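Local coordinates for peptidoglycan-recognition protein (Apis mellifera, PDB 5XZ3) that probably recognises bacterial cell-wall peptidoglycan as a receptor of honeybee innate immunity, using a domain of the N-acetylmuramoyl-L-alanine amidase family, at residues 25-30 with 101-106; 52-57 with 68-73; 126-131 with 139-144. All blocks are in the same frame, centred on the assembly; numbering follows the deposited sequence.

Contact 1. Residues 25-30 with 101-106; sequences NYLIIP and KSISIA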
# COMPACT_ATOMS: atom_id res chain seq x y z
N ASN A 25 11.74 8.42 -9.42
CA ASN A 25 12.68 7.39 -9.84
C ASN A 25 11.91 6.10 -10.03
O ASN A 25 11.01 5.80 -9.24
CB ASN A 25 13.81 7.19 -8.82
CG ASN A 25 14.83 8.32 -8.87
OD1 ASN A 25 15.68 8.37 -9.77
ND2 ASN A 25 14.74 9.23 -7.91
N TYR A 26 12.27 5.34 -11.05
CA TYR A 26 11.54 4.14 -11.42
C TYR A 26 12.05 2.88 -10.73
O TYR A 26 13.26 2.64 -10.68
CB TYR A 26 11.57 3.96 -12.94
CG TYR A 26 10.33 4.39 -13.66
CD1 TYR A 26 9.73 5.63 -13.41
CD2 TYR A 26 9.74 3.54 -14.61
CE1 TYR A 26 8.57 6.01 -14.07
CE2 TYR A 26 8.58 3.90 -15.28
CZ TYR A 26 8.00 5.14 -15.01
OH TYR A 26 6.86 5.47 -15.68
N LEU A 27 11.12 2.10 -10.21
CA LEU A 27 11.41 0.76 -9.69
C LEU A 27 11.80 -0.20 -10.79
O LEU A 27 11.15 -0.21 -11.84
CB LEU A 27 10.16 0.17 -9.00
CG LEU A 27 9.71 0.81 -7.69
CD1 LEU A 27 8.30 0.39 -7.29
CD2 LEU A 27 10.72 0.48 -6.59
N ILE A 28 12.83 -1.02 -10.52
CA ILE A 28 13.09 -2.22 -11.32
C ILE A 28 11.81 -3.08 -11.28
O ILE A 28 11.24 -3.32 -10.22
CB ILE A 28 14.30 -3.02 -10.76
CG1 ILE A 28 15.60 -2.22 -10.92
CG2 ILE A 28 14.44 -4.39 -11.42
CD1 ILE A 28 16.72 -2.69 -10.00
N ILE A 29 11.38 -3.53 -12.46
CA ILE A 29 10.23 -4.41 -12.61
C ILE A 29 10.72 -5.65 -13.35
O ILE A 29 11.36 -5.50 -14.38
CB ILE A 29 9.10 -3.68 -13.39
CG1 ILE A 29 8.43 -2.67 -12.46
CG2 ILE A 29 8.08 -4.66 -13.98
CD1 ILE A 29 7.40 -1.84 -13.15
N PRO A 30 10.42 -6.87 -12.84
CA PRO A 30 9.49 -7.17 -11.74
C PRO A 30 9.99 -6.90 -10.31
O PRO A 30 11.19 -6.98 -10.03
CB PRO A 30 9.19 -8.66 -11.94
CG PRO A 30 10.43 -9.20 -12.57
CD PRO A 30 10.85 -8.11 -13.52
N LYS A 101 13.00 -1.91 -3.92
CA LYS A 101 12.73 -3.31 -4.26
C LYS A 101 11.38 -3.81 -3.77
O LYS A 101 11.19 -5.02 -3.58
CB LYS A 101 13.88 -4.21 -3.79
CG LYS A 101 14.24 -4.13 -2.30
CD LYS A 101 15.32 -5.16 -1.97
CE LYS A 101 15.77 -5.06 -0.52
NZ LYS A 101 16.97 -5.91 -0.26
N SER A 102 10.44 -2.88 -3.58
CA SER A 102 9.11 -3.22 -3.06
C SER A 102 8.09 -2.17 -3.45
O SER A 102 8.45 -1.05 -3.83
CB SER A 102 9.13 -3.34 -1.52
OG SER A 102 9.41 -2.07 -0.92
N ILE A 103 6.82 -2.55 -3.39
CA ILE A 103 5.76 -1.57 -3.25
C ILE A 103 5.24 -1.70 -1.82
O ILE A 103 5.46 -2.74 -1.17
CB ILE A 103 4.62 -1.78 -4.28
CG1 ILE A 103 4.10 -3.21 -4.23
CG2 ILE A 103 5.08 -1.40 -5.71
CD1 ILE A 103 2.60 -3.27 -4.37
N SER A 104 4.59 -0.66 -1.33
CA SER A 104 3.90 -0.76 -0.05
C SER A 104 2.39 -0.70 -0.24
O SER A 104 1.89 -0.02 -1.16
CB SER A 104 4.38 0.30 0.93
OG SER A 104 4.23 1.62 0.38
N ILE A 105 1.67 -1.43 0.61
CA ILE A 105 0.22 -1.36 0.63
C ILE A 105 -0.13 -0.89 2.04
O ILE A 105 0.15 -1.60 3.02
CB ILE A 105 -0.45 -2.71 0.31
CG1 ILE A 105 -0.03 -3.20 -1.11
CG2 ILE A 105 -1.97 -2.59 0.44
CD1 ILE A 105 -0.55 -4.58 -1.52
N ALA A 106 -0.70 0.31 2.14
CA ALA A 106 -0.95 0.90 3.43
C ALA A 106 -2.44 0.89 3.71
O ALA A 106 -3.22 1.54 3.01
CB ALA A 106 -0.38 2.32 3.54
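Leu-27 carries this contact for its loop, laying both methyls of its fork against the start of strand 102-107. Its CD1 lies 3.8 Å from Ser-102 O, and its CD2 is 3.9 Å from the same Ser-102 O, so both methyls pack on one backbone carbonyl oxygen at van der Waals distance; no hydrogen bond crosses the contact. Beyond that oxygen the touch is purely apolar: Leu-27 CD1 meets Ile-103 CG2 at 4.0 Å, the two side chains crossing at about a right angle. With chi1 at 53°, CG1 of Ile-103 takes the position between N and the carbonyl carbon; the branch CG2 is left to face the leucine while the long arm leads away. In this mixed alpha/beta fold the strand belongs to the central sheet, where Ile-103 pairs through its backbone with Tyr-33 and Ile-35 of strand 31-38, the strand that residues 25-30 lead into. The loop is tied down separately by a backbone hydrogen bond between Leu-27 and Asn-89. Toward solvent the contact is loose. Lys-101 offers little more than its backbone: its N is 4.2 Å from Leu-27 CD2, whereas its CB points away and the side chain makes a cation-pi contact with Tyr-98.

Contact 2. Residues 52-57 with 68-73; sequences SNIENI and HDIGYS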
# COMPACT_ATOMS: atom_id res chain seq x y z
N SER A 52 -10.14 12.71 0.99
CA SER A 52 -9.69 13.79 1.88
C SER A 52 -8.51 13.38 2.75
O SER A 52 -7.56 14.14 2.93
CB SER A 52 -10.83 14.23 2.81
OG SER A 52 -11.96 14.57 2.03
N ASN A 53 -8.62 12.18 3.31
CA ASN A 53 -7.61 11.64 4.21
C ASN A 53 -6.30 11.43 3.49
O ASN A 53 -5.24 11.85 3.99
CB ASN A 53 -8.11 10.33 4.83
CG ASN A 53 -9.07 10.57 5.98
OD1 ASN A 53 -9.67 11.63 6.10
ND2 ASN A 53 -9.23 9.56 6.83
N ILE A 54 -6.37 10.84 2.30
CA ILE A 54 -5.18 10.57 1.48
C ILE A 54 -4.53 11.87 0.97
O ILE A 54 -3.29 11.99 0.95
CB ILE A 54 -5.52 9.58 0.35
CG1 ILE A 54 -5.86 8.23 0.97
CG2 ILE A 54 -4.35 9.39 -0.61
CD1 ILE A 54 -6.66 7.32 0.06
N GLU A 55 -5.36 12.85 0.59
CA GLU A 55 -4.85 14.17 0.23
C GLU A 55 -4.05 14.76 1.41
O GLU A 55 -2.98 15.32 1.21
CB GLU A 55 -6.00 15.09 -0.21
CG GLU A 55 -5.69 16.51 -0.82
CD GLU A 55 -4.29 16.73 -1.41
OE1 GLU A 55 -3.73 15.85 -2.12
OE2 GLU A 55 -3.77 17.86 -1.24
N ASN A 56 -4.56 14.59 2.63
CA ASN A 56 -3.87 15.10 3.82
C ASN A 56 -2.54 14.37 4.11
O ASN A 56 -1.56 15.01 4.48
CB ASN A 56 -4.79 15.10 5.04
CG ASN A 56 -5.82 16.23 4.99
OD1 ASN A 56 -5.65 17.23 4.28
ND2 ASN A 56 -6.89 16.08 5.76
N ILE A 57 -2.52 13.05 3.91
CA ILE A 57 -1.26 12.28 3.97
C ILE A 57 -0.26 12.82 2.95
O ILE A 57 0.89 13.10 3.31
CB ILE A 57 -1.47 10.75 3.82
CG1 ILE A 57 -2.32 10.20 4.97
CG2 ILE A 57 -0.12 10.04 3.90
CD1 ILE A 57 -2.86 8.79 4.74
N HIS A 68 9.50 13.72 -1.87
CA HIS A 68 9.28 13.82 -3.31
C HIS A 68 7.81 13.53 -3.70
O HIS A 68 7.34 13.99 -4.74
CB HIS A 68 10.28 12.91 -4.08
CG HIS A 68 10.16 11.44 -3.77
ND1 HIS A 68 10.60 10.89 -2.58
CD2 HIS A 68 9.68 10.41 -4.51
CE1 HIS A 68 10.38 9.58 -2.60
NE2 HIS A 68 9.81 9.27 -3.76
N ASP A 69 7.11 12.78 -2.86
CA ASP A 69 5.80 12.21 -3.21
C ASP A 69 5.12 11.72 -1.93
O ASP A 69 5.75 11.67 -0.87
CB ASP A 69 6.02 11.04 -4.18
CG ASP A 69 4.81 10.76 -5.07
OD1 ASP A 69 3.72 11.30 -4.81
OD2 ASP A 69 4.98 9.99 -6.05
N ILE A 70 3.83 11.36 -2.00
CA ILE A 70 3.22 10.53 -0.96
C ILE A 70 4.06 9.24 -0.89
O ILE A 70 4.50 8.70 -1.94
CB ILE A 70 1.71 10.25 -1.19
CG1 ILE A 70 1.11 9.51 0.03
CG2 ILE A 70 1.49 9.56 -2.55
CD1 ILE A 70 -0.40 9.53 0.17
N GLY A 71 4.36 8.80 0.33
CA GLY A 71 5.35 7.75 0.56
C GLY A 71 4.88 6.34 0.24
O GLY A 71 5.71 5.45 0.01
N TYR A 72 3.56 6.13 0.23
CA TYR A 72 2.99 4.78 0.05
C TYR A 72 2.64 4.47 -1.40
O TYR A 72 2.15 5.35 -2.12
CB TYR A 72 1.74 4.62 0.91
CG TYR A 72 1.95 4.82 2.39
CD1 TYR A 72 2.77 3.94 3.12
CD2 TYR A 72 1.31 5.86 3.08
CE1 TYR A 72 2.93 4.08 4.49
CE2 TYR A 72 1.47 6.02 4.46
CZ TYR A 72 2.29 5.13 5.15
OH TYR A 72 2.46 5.27 6.52
N SER A 73 2.87 3.23 -1.84
CA SER A 73 2.59 2.87 -3.25
C SER A 73 1.10 2.82 -3.52
O SER A 73 0.62 3.42 -4.51
CB SER A 73 3.25 1.54 -3.64
OG SER A 73 4.58 1.55 -3.17
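Ile-70 packs against Ile-54 and Ile-57, about one helical turn apart on the same side of helix 47-64, where the chain returns along its own helix before entering strand 74-76. This helix-on-loop packing belongs to the mixed alpha/beta fold of the peptidoglycan-recognition and amidase family. It buries 155 Å², counting both sides.

The aliphatic touches converge on one methyl. Ile-70 CD1 lies 3.8 Å from Ile-57 CG2, and the same CD1 lies 4.0 Å from Ile-54 CG2; the backbone oxygen of Ile-54 is also close to it. Geometry explains the reach: CG1 of Ile-70 stands opposite its own N (chi1 -173°) and chi2 is also extended, so the arm is nearly straight and meets both helical isoleucines at a slant. Those two use their short branch, CG2, rather than their long arm. Trp-16 of helix 13-16 also touches Ile-54 and Ile-70.

The aromatic touch is looser. Ile-57 CG2 comes to the edge of the Tyr-72 ring, near its plane, at 4.4 Å from Tyr-72 CE2, while the tyrosine also rests on Ser-104 and Ala-106 of strand 102-107.

Polar interactions position the loop, but none crosses between the two segments. Gly-71 N is hydrogen-bonded to His-61 ND1 further along the same helix. Asp-69 OD1 forms a salt bridge with Arg-13 and also accepts a weak bond from Ile-70 N, 2.8 Å long but bent to 125° at the hydrogen.

Contact 3. Residues 126-131 with 139-144; sequences KLILCG and EDVRVI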
# COMPACT_ATOMS: atom_id res chain seq x y z
N LYS A 126 -6.34 -8.75 -3.61
CA LYS A 126 -6.61 -8.63 -5.04
C LYS A 126 -5.55 -7.77 -5.73
O LYS A 126 -5.15 -8.07 -6.86
CB LYS A 126 -8.01 -8.06 -5.32
CG LYS A 126 -9.15 -9.06 -5.15
CD LYS A 126 -10.49 -8.39 -5.48
CE LYS A 126 -11.62 -8.90 -4.59
NZ LYS A 126 -12.93 -8.28 -4.96
N LEU A 127 -5.07 -6.74 -5.04
CA LEU A 127 -4.05 -5.88 -5.60
C LEU A 127 -2.76 -6.66 -5.85
O LEU A 127 -2.09 -6.46 -6.87
CB LEU A 127 -3.79 -4.69 -4.68
CG LEU A 127 -2.79 -3.64 -5.14
CD1 LEU A 127 -3.21 -2.92 -6.41
CD2 LEU A 127 -2.56 -2.65 -4.01
N ILE A 128 -2.42 -7.54 -4.92
CA ILE A 128 -1.23 -8.38 -5.03
C ILE A 128 -1.35 -9.31 -6.25
O ILE A 128 -0.43 -9.37 -7.10
CB ILE A 128 -0.93 -9.13 -3.71
CG1 ILE A 128 -0.43 -8.12 -2.65
CG2 ILE A 128 0.13 -10.22 -3.92
CD1 ILE A 128 -0.57 -8.58 -1.21
N LEU A 129 -2.49 -9.98 -6.37
CA LEU A 129 -2.76 -10.84 -7.53
C LEU A 129 -2.71 -10.08 -8.86
O LEU A 129 -2.13 -10.58 -9.82
CB LEU A 129 -4.09 -11.59 -7.35
CG LEU A 129 -4.18 -12.60 -6.17
CD1 LEU A 129 -5.58 -13.20 -6.11
CD2 LEU A 129 -3.15 -13.72 -6.24
N CYS A 130 -3.30 -8.88 -8.91
CA CYS A 130 -3.21 -8.00 -10.08
C CYS A 130 -1.77 -7.71 -10.50
O CYS A 130 -1.43 -7.84 -11.68
CB CYS A 130 -3.93 -6.68 -9.83
SG CYS A 130 -3.66 -5.49 -11.16
N GLY A 131 -0.94 -7.33 -9.53
CA GLY A 131 0.49 -7.09 -9.77
C GLY A 131 1.22 -8.31 -10.33
O GLY A 131 2.04 -8.17 -11.26
N GLU A 139 6.63 -13.36 -10.01
CA GLU A 139 5.82 -14.56 -9.82
C GLU A 139 5.97 -15.16 -8.40
O GLU A 139 5.03 -15.74 -7.86
CB GLU A 139 6.17 -15.61 -10.89
CG GLU A 139 5.24 -16.84 -10.96
CD GLU A 139 5.60 -17.92 -9.94
OE1 GLU A 139 4.72 -18.76 -9.62
OE2 GLU A 139 6.74 -17.94 -9.41
N ASP A 140 7.16 -15.03 -7.82
CA ASP A 140 7.41 -15.51 -6.46
C ASP A 140 7.54 -14.33 -5.47
O ASP A 140 8.39 -14.36 -4.57
CB ASP A 140 8.66 -16.44 -6.45
CG ASP A 140 9.95 -15.74 -6.91
OD1 ASP A 140 9.98 -14.50 -7.08
OD2 ASP A 140 10.96 -16.43 -7.09
N VAL A 141 6.69 -13.31 -5.65
CA VAL A 141 6.72 -12.10 -4.83
C VAL A 141 6.53 -12.46 -3.35
O VAL A 141 5.75 -13.35 -3.02
CB VAL A 141 5.71 -11.01 -5.31
CG1 VAL A 141 4.25 -11.43 -5.10
CG2 VAL A 141 5.97 -9.65 -4.64
N ARG A 142 7.28 -11.78 -2.49
CA ARG A 142 7.29 -12.05 -1.06
C ARG A 142 6.55 -10.93 -0.34
O ARG A 142 6.90 -9.76 -0.47
CB ARG A 142 8.75 -12.17 -0.58
CG ARG A 142 9.52 -13.27 -1.32
CD ARG A 142 11.00 -13.39 -0.94
NE ARG A 142 11.19 -14.03 0.37
CZ ARG A 142 11.04 -15.33 0.63
NH1 ARG A 142 11.25 -15.77 1.86
NH2 ARG A 142 10.67 -16.19 -0.32
N VAL A 143 5.49 -11.29 0.39
CA VAL A 143 4.69 -10.31 1.10
C VAL A 143 5.11 -10.37 2.55
O VAL A 143 5.16 -11.46 3.14
CB VAL A 143 3.17 -10.58 0.97
CG1 VAL A 143 2.37 -9.55 1.75
CG2 VAL A 143 2.74 -10.58 -0.49
N ILE A 144 5.43 -9.21 3.11
CA ILE A 144 5.87 -9.11 4.50
C ILE A 144 5.24 -7.92 5.16
O ILE A 144 4.86 -6.95 4.48
CB ILE A 144 7.43 -8.98 4.61
CG1 ILE A 144 7.96 -7.87 3.68
CG2 ILE A 144 8.11 -10.32 4.31
CD1 ILE A 144 9.43 -7.52 3.92
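No ring or other flat group takes part where Ile-128 meets Val-143 and Val-141; the guanidinium of Arg-142, between the two valines in sequence, makes no contact with the helix segment and serves other partners, with NE in a salt bridge to the terminal carboxylate oxygen OXT of Pro-173 and NH1 bonded to Thr-172 O. The contact itself is methyl on methyl. Ile-128 and Val-143 meet end-on, with Ile-128 CD1 at 3.9 Å from Val-143 CG2. A near-extended chi2 of 159° carries that CD1 outward from the helix, across a backbone gap of 8.7 Å between the CA atoms of Ile-128 and Val-143. The second touch is slacker: Ile-128 CG2 is 4.5 Å from Val-141 CG1. Helix 118-133 here covers one face of the sheet within a beta-alpha-beta crossover, for it connects strand 102-107 to the parallel edge strand 141-145, with strand 31-38 lying between the two. The order of touches agrees, since Ile-128 also rests on Ile-105 of strand 102-107, while Val-141 and Val-143 touch Val-34 and Ile-36 of the middle strand. All three residues are buried, although just 102 Å² is buried between the segments, both sides summed. Val-141 and Val-143 both direct CB toward the helix.

In the fold
Contacts 1 and 3 are buried and share the central sheet: contact 1 reaches the start of strand 102-107, contact 3 the edge strand 141-145, and Ile-105 joins them by setting its CD1 3.7 Å from Ile-128 CG1. Contact 2 is only partly buried and involves helix 47-64; its centre is about 22 Å from that of contact 3, on the opposite side of the chain's centre. It meets contact 1 through Ser-73 OG, 2.9 Å from Ser-104 N, a probable hydrogen bond. No hydrogen bond crosses within any of the three. Their chemistry differs in detail: contact 3 is wholly aliphatic, contacts 1 and 2 each add a backbone carbonyl oxygen against a methyl, and contact 2 alone adds a ring edge.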